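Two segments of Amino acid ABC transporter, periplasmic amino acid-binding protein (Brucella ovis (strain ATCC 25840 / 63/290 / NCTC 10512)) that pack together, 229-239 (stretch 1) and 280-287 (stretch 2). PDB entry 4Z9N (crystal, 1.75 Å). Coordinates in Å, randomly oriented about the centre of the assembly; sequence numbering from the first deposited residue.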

# COMPACT_ATOMS: atom_id res chain seq x y z
N ARG D 229 -1.23 -10.86 -3.89
CA ARG D 229 -0.70 -9.90 -2.92
C ARG D 229 0.55 -10.40 -2.22
O ARG D 229 1.55 -9.68 -2.03
CB ARG D 229 -1.75 -9.58 -1.86
CG ARG D 229 -1.22 -8.65 -0.76
CD ARG D 229 -2.31 -8.24 0.23
NE ARG D 229 -3.56 -7.94 -0.45
CZ ARG D 229 -4.64 -8.70 -0.41
NH1 ARG D 229 -4.67 -9.80 0.34
NH2 ARG D 229 -5.72 -8.35 -1.09
N TRP D 230 0.51 -11.65 -1.80
CA TRP D 230 1.58 -12.12 -0.97
C TRP D 230 2.76 -12.64 -1.79
O TRP D 230 3.87 -12.69 -1.28
CB TRP D 230 1.04 -13.14 0.03
CG TRP D 230 0.41 -12.36 1.10
CD1 TRP D 230 -0.93 -12.12 1.29
CD2 TRP D 230 1.09 -11.59 2.10
NE1 TRP D 230 -1.11 -11.28 2.36
CE2 TRP D 230 0.11 -10.94 2.88
CE3 TRP D 230 2.44 -11.40 2.42
CZ2 TRP D 230 0.43 -10.11 3.95
CZ3 TRP D 230 2.77 -10.59 3.50
CH2 TRP D 230 1.76 -9.95 4.25
N THR D 231 2.55 -12.93 -3.07
CA THR D 231 3.67 -13.09 -4.00
C THR D 231 4.48 -11.78 -4.04
O THR D 231 5.70 -11.78 -3.86
CB THR D 231 3.21 -13.47 -5.42
OG1 THR D 231 2.62 -14.77 -5.38
CG2 THR D 231 4.39 -13.49 -6.39
N HIS D 232 3.78 -10.67 -4.28
CA HIS D 232 4.40 -9.34 -4.28
C HIS D 232 5.16 -9.04 -2.99
O HIS D 232 6.31 -8.59 -3.01
CB HIS D 232 3.32 -8.28 -4.51
CG HIS D 232 3.79 -6.87 -4.32
ND1 HIS D 232 4.79 -6.30 -5.08
CD2 HIS D 232 3.33 -5.89 -3.50
CE1 HIS D 232 4.94 -5.04 -4.71
NE2 HIS D 232 4.07 -4.76 -3.76
N ASN D 233 4.52 -9.28 -1.85
CA ASN D 233 5.15 -8.89 -0.60
C ASN D 233 6.29 -9.84 -0.25
O ASN D 233 7.26 -9.43 0.38
CB ASN D 233 4.11 -8.80 0.51
CG ASN D 233 3.31 -7.51 0.42
OD1 ASN D 233 3.79 -6.46 0.84
ND2 ASN D 233 2.10 -7.58 -0.16
N ALA D 234 6.20 -11.09 -0.71
CA ALA D 234 7.31 -12.01 -0.55
C ALA D 234 8.52 -11.49 -1.32
O ALA D 234 9.65 -11.53 -0.82
CB ALA D 234 6.95 -13.43 -1.02
N LEU D 235 8.29 -11.01 -2.54
CA LEU D 235 9.39 -10.46 -3.33
C LEU D 235 10.07 -9.29 -2.61
O LEU D 235 11.30 -9.17 -2.61
CB LEU D 235 8.88 -9.99 -4.70
CG LEU D 235 8.50 -11.11 -5.68
CD1 LEU D 235 7.77 -10.54 -6.88
CD2 LEU D 235 9.73 -11.89 -6.11
N LEU D 236 9.25 -8.42 -2.01
CA LEU D 236 9.77 -7.28 -1.26
C LEU D 236 10.54 -7.71 0.00
O LEU D 236 11.65 -7.24 0.25
CB LEU D 236 8.64 -6.33 -0.87
CG LEU D 236 7.99 -5.58 -2.05
CD1 LEU D 236 6.85 -4.65 -1.58
CD2 LEU D 236 9.03 -4.78 -2.86
N ASN D 237 9.93 -8.59 0.81
CA ASN D 237 10.58 -9.05 2.03
C ASN D 237 11.91 -9.73 1.73
O ASN D 237 12.90 -9.50 2.44
CB ASN D 237 9.66 -9.99 2.83
CG ASN D 237 8.73 -9.25 3.78
OD1 ASN D 237 9.12 -8.85 4.87
ND2 ASN D 237 7.48 -9.06 3.35
N ALA D 238 11.94 -10.55 0.69
CA ALA D 238 13.16 -11.27 0.32
C ALA D 238 14.28 -10.28 -0.01
O ALA D 238 15.41 -10.45 0.45
CB ALA D 238 12.92 -12.20 -0.85
N GLU D 239 13.96 -9.23 -0.76
CA GLU D 239 15.01 -8.26 -1.06
C GLU D 239 15.48 -7.60 0.23
O GLU D 239 16.69 -7.48 0.47
CB GLU D 239 14.56 -7.19 -2.06
CG GLU D 239 15.75 -6.29 -2.44
CD GLU D 239 15.39 -5.07 -3.26
OE1 GLU D 239 14.19 -4.71 -3.37
OE2 GLU D 239 16.34 -4.46 -3.81
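Stretch 2 (280-287) DWVVKIIK

What lies at the centre of the contact? It is A234, whose CA-to-CB bond points toward stretch 2 and whose single methyl meets three side chains at once. A234 CB is 3.9 Å from V282 CG2, 3.9 Å from I285 CD1 and 3.9 Å from W281 CZ3. The backbones are closest here among the paired residues: A234 CA and V282 CA are 6.4 Å apart, whereas L235 CA and I286 CA are 7.3 Å apart and T231 CA and I285 CA 7.5 Å.

How does stretch 2 lie across this point? From W281 to K287 it is helical, with backbone hydrogen bonds such as I285 N to W281 O (3.0 Å), and it crosses the helix of stretch 1 at -73°, its axis coming within 10.1 Å. The N-to-C directions are thus neither parallel nor antiparallel. The contact buries 349 Å², both sides summed.

Which residues extend the apolar packing? The CA-to-CB bond of I285, in the m rotamer at chi1 and t at chi2, points toward stretch 1. Its CD1 lies 3.9 Å from T231 CA, while its CG2 lies 3.5 Å from L235 CD2. One residue on, the CA-to-CB bond of I286 points sideways, but the end of its side chain comes nearer: I286 CD1 reaches A238 CB at 3.5 Å and L235 CD2 at 4.3 Å.

Where does the contact turn polar? At the W230 carbonyl, beside the indole of W281 (chi1 p). W281 CH2 packs on W230 CB at 3.9 Å, and W281 CZ3 approaches W230 O at 3.3 Å, the carbonyl lying at the ring edge, near its plane. That oxygen already accepts the backbone hydrogen bond from A234 N (2.9 Å). No hydrogen bond joins the two stretches; beyond the contact, the salt bridge from K284 NZ to D280 OD1 (3.5 Å) stays within stretch 2.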

# COMPACT_ATOMS: atom_id res chain seq x y z
N ASP D 280 7.09 -24.07 1.30
CA ASP D 280 8.24 -23.37 0.75
C ASP D 280 7.89 -22.46 -0.42
O ASP D 280 8.70 -22.28 -1.33
CB ASP D 280 9.32 -24.39 0.32
CG ASP D 280 8.82 -25.36 -0.75
OD1 ASP D 280 7.59 -25.44 -0.98
OD2 ASP D 280 9.66 -26.04 -1.38
N TRP D 281 6.69 -21.88 -0.40
CA TRP D 281 6.20 -21.08 -1.52
C TRP D 281 7.15 -19.91 -1.86
O TRP D 281 7.32 -19.56 -3.03
CB TRP D 281 4.78 -20.57 -1.24
CG TRP D 281 4.70 -19.65 -0.07
CD1 TRP D 281 4.86 -19.99 1.25
CD2 TRP D 281 4.46 -18.24 -0.10
NE1 TRP D 281 4.73 -18.86 2.04
CE2 TRP D 281 4.48 -17.78 1.24
CE3 TRP D 281 4.22 -17.32 -1.12
CZ2 TRP D 281 4.28 -16.45 1.57
CZ3 TRP D 281 4.02 -15.98 -0.79
CH2 TRP D 281 4.06 -15.56 0.55
N VAL D 282 7.77 -19.30 -0.85
CA VAL D 282 8.69 -18.19 -1.11
C VAL D 282 10.00 -18.68 -1.73
O VAL D 282 10.54 -18.02 -2.62
CB VAL D 282 8.96 -17.36 0.16
CG1 VAL D 282 9.87 -16.18 -0.17
CG2 VAL D 282 7.65 -16.86 0.76
N VAL D 283 10.51 -19.82 -1.28
CA VAL D 283 11.69 -20.41 -1.92
C VAL D 283 11.38 -20.65 -3.40
O VAL D 283 12.22 -20.37 -4.27
CB VAL D 283 12.14 -21.72 -1.23
CG1 VAL D 283 13.43 -22.25 -1.89
CG2 VAL D 283 12.35 -21.51 0.26
N LYS D 284 10.18 -21.13 -3.69
CA LYS D 284 9.78 -21.33 -5.09
C LYS D 284 9.78 -20.03 -5.88
O LYS D 284 10.26 -20.01 -7.02
CB LYS D 284 8.39 -21.97 -5.18
CG LYS D 284 8.27 -23.35 -4.56
CD LYS D 284 6.86 -23.89 -4.78
CE LYS D 284 6.68 -25.29 -4.20
NZ LYS D 284 7.87 -26.14 -4.40
N ILE D 285 9.26 -18.95 -5.28
CA ILE D 285 9.25 -17.65 -5.94
C ILE D 285 10.68 -17.19 -6.24
O ILE D 285 11.01 -16.86 -7.38
CB ILE D 285 8.51 -16.56 -5.11
CG1 ILE D 285 7.02 -16.90 -4.92
CG2 ILE D 285 8.66 -15.23 -5.79
CD1 ILE D 285 6.27 -15.98 -3.93
N ILE D 286 11.53 -17.15 -5.22
CA ILE D 286 12.86 -16.59 -5.39
C ILE D 286 13.73 -17.45 -6.34
O ILE D 286 14.50 -16.92 -7.14
CB ILE D 286 13.54 -16.42 -4.02
CG1 ILE D 286 12.69 -15.52 -3.12
CG2 ILE D 286 14.91 -15.80 -4.18
CD1 ILE D 286 12.44 -14.12 -3.71
N LYS D 287 13.58 -18.77 -6.27
CA LYS D 287 14.25 -19.64 -7.23
C LYS D 287 13.80 -19.35 -8.66
O LYS D 287 14.60 -19.38 -9.59
CB LYS D 287 14.00 -21.11 -6.89
CG LYS D 287 14.71 -21.56 -5.62
CD LYS D 287 15.18 -22.98 -5.72
CE LYS D 287 15.93 -23.38 -4.46
NZ LYS D 287 15.87 -24.85 -4.19